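Local coordinates for leucine-rich repeat protein (Bacteroides thetaiotaomicron, PDB 4ECN) that is of unknown function but, as an extracellular protein built of leucine-rich repeats, probably binds other proteins, at residues H357-L371 with H381-D393. Numbering follows the deposited sequence.
Sequences HSETVSGRLFGDEEL and HRIRMHYKKMFLD
His357 NE2 and His386 ND1 share a hydrogen bond of 3.0 Å, in which either nitrogen may be the donor; the two rings meet rim to rim, their planes 42° apart. His357 ND1 is held by Glu497, so both ring nitrogens are engaged and the ring's rotation is fixed. Two edge-to-face stacks extend this aromatic cluster: Tyr387 turns its edge, through CD1, to a face of His357, and Phe366 turns its edge to the face of His386. Phe366 CB adds a CH-pi contact over the centre of the His386 ring, 4.0 Å from its centroid. The cluster joins the chain after strand 351-353 to helix 386-391, within a long insertion of the leucine-rich repeat solenoid before its next parallel strand, 452-456. Among apolar groups, Ile383 of helix 377-384 splits its branches: CG2, anti to the backbone N, meets Leu371 CD1, while CG1, anti to the carbonyl carbon (chi1 -68°), carries CD1 to Phe366 CB at 3.8 Å. Met390 CE lies by Val361 CG2. In the salt bridge, Arg382 NE approaches Glu369 OE2 at 2.8 Å, within the guanidinium plane but from above the carboxylate. A glutamine at Glu369 would probably deprive Arg382, and Arg379 which also bonds OE2, of this negative charge.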
loop_
_atom_site.group_PDB
_atom_site.type_symbol
_atom_site.label_atom_id
_atom_site.label_comp_id
_atom_site.label_asym_id
_atom_site.label_seq_id
_atom_site.Cartn_x
_atom_site.Cartn_y
_atom_site.Cartn_z
ATOM N N HIS A 357 -3.879 -0.408 -0.488
ATOM C CA HIS A 357 -4.168 0.678 0.442
ATOM C C HIS A 357 -2.865 1.330 0.948
ATOM O O HIS A 357 -2.879 2.485 1.370
ATOM C CB HIS A 357 -5.012 0.160 1.621
ATOM C CG HIS A 357 -4.387 -0.968 2.361
ATOM N ND1 HIS A 357 -4.584 -2.271 1.970
ATOM C CD2 HIS A 357 -3.565 -0.948 3.435
ATOM C CE1 HIS A 357 -3.868 -3.007 2.811
ATOM N NE2 HIS A 357 -3.255 -2.253 3.719
ATOM N N SER A 358 -1.745 0.598 0.848
ATOM C CA SER A 358 -0.393 0.930 1.304
ATOM C C SER A 358 0.527 1.443 0.148
ATOM O O SER A 358 1.658 1.850 0.412
ATOM C CB SER A 358 0.225 -0.318 1.937
ATOM O OG SER A 358 1.323 -0.024 2.787
ATOM N N GLU A 359 0.040 1.431 -1.114
ATOM C CA GLU A 359 0.792 1.792 -2.319
ATOM C C GLU A 359 1.529 3.166 -2.169
ATOM O O GLU A 359 2.739 3.241 -2.417
ATOM C CB GLU A 359 -0.170 1.826 -3.517
ATOM C CG GLU A 359 0.380 1.374 -4.866
ATOM C CD GLU A 359 -0.690 1.262 -5.943
ATOM O OE1 GLU A 359 -1.893 1.316 -5.589
ATOM O OE2 GLU A 359 -0.330 1.182 -7.142
ATOM N N THR A 360 0.833 4.223 -1.714
ATOM C CA THR A 360 1.453 5.559 -1.573
ATOM C C THR A 360 2.435 5.646 -0.392
ATOM O O THR A 360 3.243 6.584 -0.313
ATOM C CB THR A 360 0.384 6.614 -1.403
ATOM O OG1 THR A 360 -0.430 6.231 -0.293
ATOM C CG2 THR A 360 -0.463 6.783 -2.658
ATOM N N VAL A 361 2.380 4.673 0.509
ATOM C CA VAL A 361 3.247 4.634 1.670
ATOM C C VAL A 361 4.460 3.751 1.378
ATOM O O VAL A 361 5.568 4.212 1.571
ATOM C CB VAL A 361 2.441 4.134 2.897
ATOM C CG1 VAL A 361 3.337 3.772 4.080
ATOM C CG2 VAL A 361 1.383 5.148 3.301
ATOM N N SER A 362 4.263 2.490 0.942
ATOM C CA SER A 362 5.359 1.533 0.776
ATOM C C SER A 362 5.334 0.749 -0.563
ATOM O O SER A 362 5.941 -0.325 -0.635
ATOM C CB SER A 362 5.334 0.532 1.927
ATOM O OG SER A 362 4.043 -0.012 2.151
ATOM N N GLY A 363 4.721 1.322 -1.607
ATOM C CA GLY A 363 4.616 0.700 -2.927
ATOM C C GLY A 363 4.043 -0.709 -2.924
ATOM O O GLY A 363 2.906 -0.946 -2.489
ATOM N N ARG A 364 4.882 -1.657 -3.350
ATOM C CA ARG A 364 4.637 -3.100 -3.497
ATOM C C ARG A 364 4.496 -3.818 -2.152
ATOM O O ARG A 364 3.895 -4.893 -2.099
ATOM C CB ARG A 364 5.855 -3.658 -4.241
ATOM C CG ARG A 364 5.872 -5.100 -4.652
ATOM C CD ARG A 364 7.150 -5.377 -5.416
ATOM N NE ARG A 364 7.275 -4.564 -6.633
ATOM C CZ ARG A 364 8.363 -3.877 -6.958
ATOM N NH1 ARG A 364 9.429 -3.904 -6.175
ATOM N NH2 ARG A 364 8.394 -3.159 -8.069
ATOM N N LEU A 365 5.100 -3.258 -1.087
ATOM C CA LEU A 365 5.111 -3.849 0.249
ATOM C C LEU A 365 3.960 -3.401 1.147
ATOM O O LEU A 365 3.294 -2.390 0.891
ATOM C CB LEU A 365 6.406 -3.484 0.970
ATOM C CG LEU A 365 7.700 -3.904 0.338
ATOM C CD1 LEU A 365 8.881 -3.275 1.075
ATOM C CD2 LEU A 365 7.803 -5.422 0.261
ATOM N N PHE A 366 3.767 -4.188 2.218
ATOM C CA PHE A 366 2.864 -4.008 3.345
ATOM C C PHE A 366 3.748 -3.914 4.547
ATOM O O PHE A 366 4.120 -4.940 5.139
ATOM C CB PHE A 366 1.843 -5.142 3.437
ATOM C CG PHE A 366 0.914 -5.250 2.257
ATOM C CD1 PHE A 366 1.257 -6.016 1.153
ATOM C CD2 PHE A 366 -0.318 -4.613 2.264
ATOM C CE1 PHE A 366 0.392 -6.124 0.069
ATOM C CE2 PHE A 366 -1.186 -4.726 1.183
ATOM C CZ PHE A 366 -0.822 -5.473 0.088
ATOM N N GLY A 367 4.218 -2.695 4.795
ATOM C CA GLY A 367 5.212 -2.451 5.825
ATOM C C GLY A 367 6.549 -2.911 5.288
ATOM O O GLY A 367 7.104 -2.276 4.384
ATOM N N ASP A 368 7.011 -4.070 5.761
ATOM C CA ASP A 368 8.278 -4.639 5.317
ATOM C C ASP A 368 8.090 -5.905 4.527
ATOM O O ASP A 368 9.015 -6.280 3.798
ATOM C CB ASP A 368 9.209 -4.930 6.506
ATOM C CG ASP A 368 9.970 -3.723 7.038
ATOM O OD1 ASP A 368 9.975 -2.664 6.348
ATOM O OD2 ASP A 368 10.605 -3.849 8.112
ATOM N N GLU A 369 6.938 -6.600 4.672
ATOM C CA GLU A 369 6.810 -7.845 3.909
ATOM C C GLU A 369 5.912 -7.653 2.698
ATOM O O GLU A 369 5.226 -6.637 2.545
ATOM C CB GLU A 369 6.358 -9.068 4.728
ATOM C CG GLU A 369 5.270 -8.853 5.766
ATOM C CD GLU A 369 5.028 -10.118 6.566
ATOM O OE1 GLU A 369 6.007 -10.854 6.840
ATOM O OE2 GLU A 369 3.847 -10.403 6.867
ATOM N N GLU A 370 6.045 -8.600 1.777
ATOM C CA GLU A 370 5.373 -8.594 0.495
ATOM C C GLU A 370 4.272 -9.656 0.471
ATOM O O GLU A 370 4.184 -10.509 1.357
ATOM C CB GLU A 370 6.433 -8.849 -0.600
ATOM C CG GLU A 370 6.134 -8.274 -1.981
ATOM C CD GLU A 370 7.304 -8.345 -2.957
ATOM O OE1 GLU A 370 8.450 -8.033 -2.543
ATOM O OE2 GLU A 370 7.065 -8.672 -4.145
ATOM N N LEU A 371 3.408 -9.555 -0.524
ATOM C CA LEU A 371 2.332 -10.494 -0.764
ATOM C C LEU A 371 2.910 -11.606 -1.621
ATOM O O LEU A 371 3.441 -11.330 -2.704
ATOM C CB LEU A 371 1.186 -9.737 -1.439
ATOM C CG LEU A 371 -0.175 -10.329 -1.288
ATOM C CD1 LEU A 371 -0.879 -9.712 -0.120
ATOM C CD2 LEU A 371 -0.989 -10.026 -2.505
ATOM N N HIS A 381 -2.483 -13.724 7.928
ATOM C CA HIS A 381 -3.178 -12.962 8.950
ATOM C C HIS A 381 -2.482 -11.612 9.184
ATOM O O HIS A 381 -3.175 -10.596 9.289
ATOM C CB HIS A 381 -3.269 -13.763 10.239
ATOM C CG HIS A 381 -4.065 -13.067 11.288
ATOM N ND1 HIS A 381 -5.443 -12.941 11.181
ATOM C CD2 HIS A 381 -3.650 -12.475 12.432
ATOM C CE1 HIS A 381 -5.818 -12.275 12.259
ATOM N NE2 HIS A 381 -4.773 -11.979 13.045
ATOM N N ARG A 382 -1.131 -11.591 9.193
ATOM C CA ARG A 382 -0.348 -10.361 9.334
ATOM C C ARG A 382 -0.695 -9.351 8.233
ATOM O O ARG A 382 -0.806 -8.151 8.510
ATOM C CB ARG A 382 1.153 -10.666 9.289
ATOM C CG ARG A 382 1.929 -10.067 10.455
ATOM C CD ARG A 382 3.441 -9.969 10.246
ATOM N NE ARG A 382 4.026 -11.118 9.546
ATOM C CZ ARG A 382 4.368 -12.272 10.111
ATOM N NH1 ARG A 382 4.168 -12.471 11.412
ATOM N NH2 ARG A 382 4.888 -13.247 9.376
ATOM N N ILE A 383 -0.858 -9.855 6.992
ATOM C CA ILE A 383 -1.207 -9.085 5.796
ATOM C C ILE A 383 -2.663 -8.617 5.898
ATOM O O ILE A 383 -2.945 -7.458 5.557
ATOM C CB ILE A 383 -0.956 -9.898 4.482
ATOM C CG1 ILE A 383 0.560 -10.149 4.215
ATOM C CG2 ILE A 383 -1.614 -9.241 3.276
ATOM C CD1 ILE A 383 1.529 -8.856 4.075
ATOM N N ARG A 384 -3.578 -9.497 6.365
ATOM C CA ARG A 384 -4.991 -9.121 6.540
ATOM C C ARG A 384 -5.162 -8.004 7.618
ATOM O O ARG A 384 -6.052 -7.156 7.496
ATOM C CB ARG A 384 -5.819 -10.346 6.936
ATOM C CG ARG A 384 -6.107 -11.306 5.817
ATOM C CD ARG A 384 -6.524 -12.642 6.367
ATOM N NE ARG A 384 -7.237 -13.431 5.364
ATOM C CZ ARG A 384 -7.891 -14.562 5.617
ATOM N NH1 ARG A 384 -7.941 -15.045 6.854
ATOM N NH2 ARG A 384 -8.526 -15.202 4.644
HETATM N N MSE A 385 -4.303 -8.016 8.661
HETATM C CA MSE A 385 -4.342 -7.055 9.762
HETATM C C MSE A 385 -3.584 -5.765 9.423
HETATM O O MSE A 385 -3.577 -4.844 10.267
HETATM C CB MSE A 385 -3.758 -7.669 11.078
HETATM C CG MSE A 385 -4.589 -8.809 11.711
HETATM SE SE MSE A 385 -6.528 -8.510 11.936
HETATM C CE MSE A 385 -7.164 -9.246 10.286
ATOM N N HIS A 386 -2.954 -5.672 8.213
ATOM C CA HIS A 386 -2.192 -4.470 7.848
ATOM C C HIS A 386 -3.097 -3.239 7.834
ATOM O O HIS A 386 -2.731 -2.265 8.496
ATOM C CB HIS A 386 -1.475 -4.609 6.515
ATOM C CG HIS A 386 -0.518 -3.492 6.256
ATOM N ND1 HIS A 386 -0.859 -2.415 5.449
ATOM C CD2 HIS A 386 0.733 -3.294 6.743
ATOM C CE1 HIS A 386 0.207 -1.626 5.431
ATOM N NE2 HIS A 386 1.183 -2.102 6.213
ATOM N N TYR A 387 -4.307 -3.298 7.176
ATOM C CA TYR A 387 -5.235 -2.154 7.154
ATOM C C TYR A 387 -5.518 -1.665 8.585
ATOM O O TYR A 387 -5.412 -0.466 8.862
ATOM C CB TYR A 387 -6.566 -2.468 6.426
ATOM C CG TYR A 387 -7.393 -1.223 6.129
ATOM C CD1 TYR A 387 -7.173 -0.472 4.983
ATOM C CD2 TYR A 387 -8.360 -0.770 7.025
ATOM C CE1 TYR A 387 -7.904 0.687 4.721
ATOM C CE2 TYR A 387 -9.092 0.401 6.781
ATOM C CZ TYR A 387 -8.855 1.131 5.630
ATOM O OH TYR A 387 -9.577 2.277 5.380
ATOM N N LYS A 388 -5.815 -2.602 9.495
ATOM C CA LYS A 388 -6.130 -2.306 10.889
ATOM C C LYS A 388 -4.981 -1.540 11.558
ATOM O O LYS A 388 -5.239 -0.522 12.189
ATOM C CB LYS A 388 -6.434 -3.606 11.643
ATOM C CG LYS A 388 -7.158 -3.388 12.956
ATOM C CD LYS A 388 -7.661 -4.689 13.567
ATOM C CE LYS A 388 -6.625 -5.547 14.272
ATOM N NZ LYS A 388 -6.433 -5.157 15.692
ATOM N N LYS A 389 -3.724 -2.001 11.386
ATOM C CA LYS A 389 -2.535 -1.408 12.009
ATOM C C LYS A 389 -2.206 -0.051 11.391
ATOM O O LYS A 389 -1.785 0.872 12.110
ATOM C CB LYS A 389 -1.301 -2.352 11.913
ATOM C CG LYS A 389 -1.515 -3.705 12.630
ATOM C CD LYS A 389 -0.256 -4.607 12.686
ATOM C CE LYS A 389 -0.531 -6.110 12.604
ATOM N NZ LYS A 389 -0.436 -6.645 11.197
HETATM N N MSE A 390 -2.411 0.077 10.075
HETATM C CA MSE A 390 -2.118 1.308 9.341
HETATM C C MSE A 390 -3.099 2.418 9.624
HETATM O O MSE A 390 -2.671 3.563 9.578
HETATM C CB MSE A 390 -2.100 1.050 7.827
HETATM C CG MSE A 390 -1.856 2.312 6.985
HETATM SE SE MSE A 390 -0.866 1.966 5.391
HETATM C CE MSE A 390 -1.633 3.155 4.322
ATOM N N PHE A 391 -4.398 2.120 9.872
ATOM C CA PHE A 391 -5.353 3.208 10.053
ATOM C C PHE A 391 -6.245 3.152 11.275
ATOM O O PHE A 391 -6.955 4.138 11.495
ATOM C CB PHE A 391 -6.327 3.241 8.863
ATOM C CG PHE A 391 -5.713 3.360 7.489
ATOM C CD1 PHE A 391 -5.243 4.581 7.022
ATOM C CD2 PHE A 391 -5.654 2.263 6.639
ATOM C CE1 PHE A 391 -4.678 4.685 5.755
ATOM C CE2 PHE A 391 -5.115 2.381 5.358
ATOM C CZ PHE A 391 -4.663 3.593 4.918
ATOM N N LEU A 392 -6.332 2.034 12.023
ATOM C CA LEU A 392 -7.386 2.018 13.039
ATOM C C LEU A 392 -6.865 1.895 14.456
ATOM O O LEU A 392 -7.293 2.679 15.307
ATOM C CB LEU A 392 -8.373 0.878 12.756
ATOM C CG LEU A 392 -8.863 0.759 11.278
ATOM C CD1 LEU A 392 -9.557 -0.577 11.002
ATOM C CD2 LEU A 392 -9.634 1.988 10.810
ATOM N N ASP A 393 -6.005 0.922 14.739
ATOM C CA ASP A 393 -5.503 0.692 16.100
ATOM C C ASP A 393 -4.552 1.761 16.580
ATOM O O ASP A 393 -3.715 2.252 15.804
ATOM C CB ASP A 393 -4.747 -0.648 16.178
ATOM C CG ASP A 393 -5.553 -1.914 16.002
ATOM O OD1 ASP A 393 -6.719 -1.951 16.472
ATOM O OD2 ASP A 393 -4.971 -2.915 15.534
#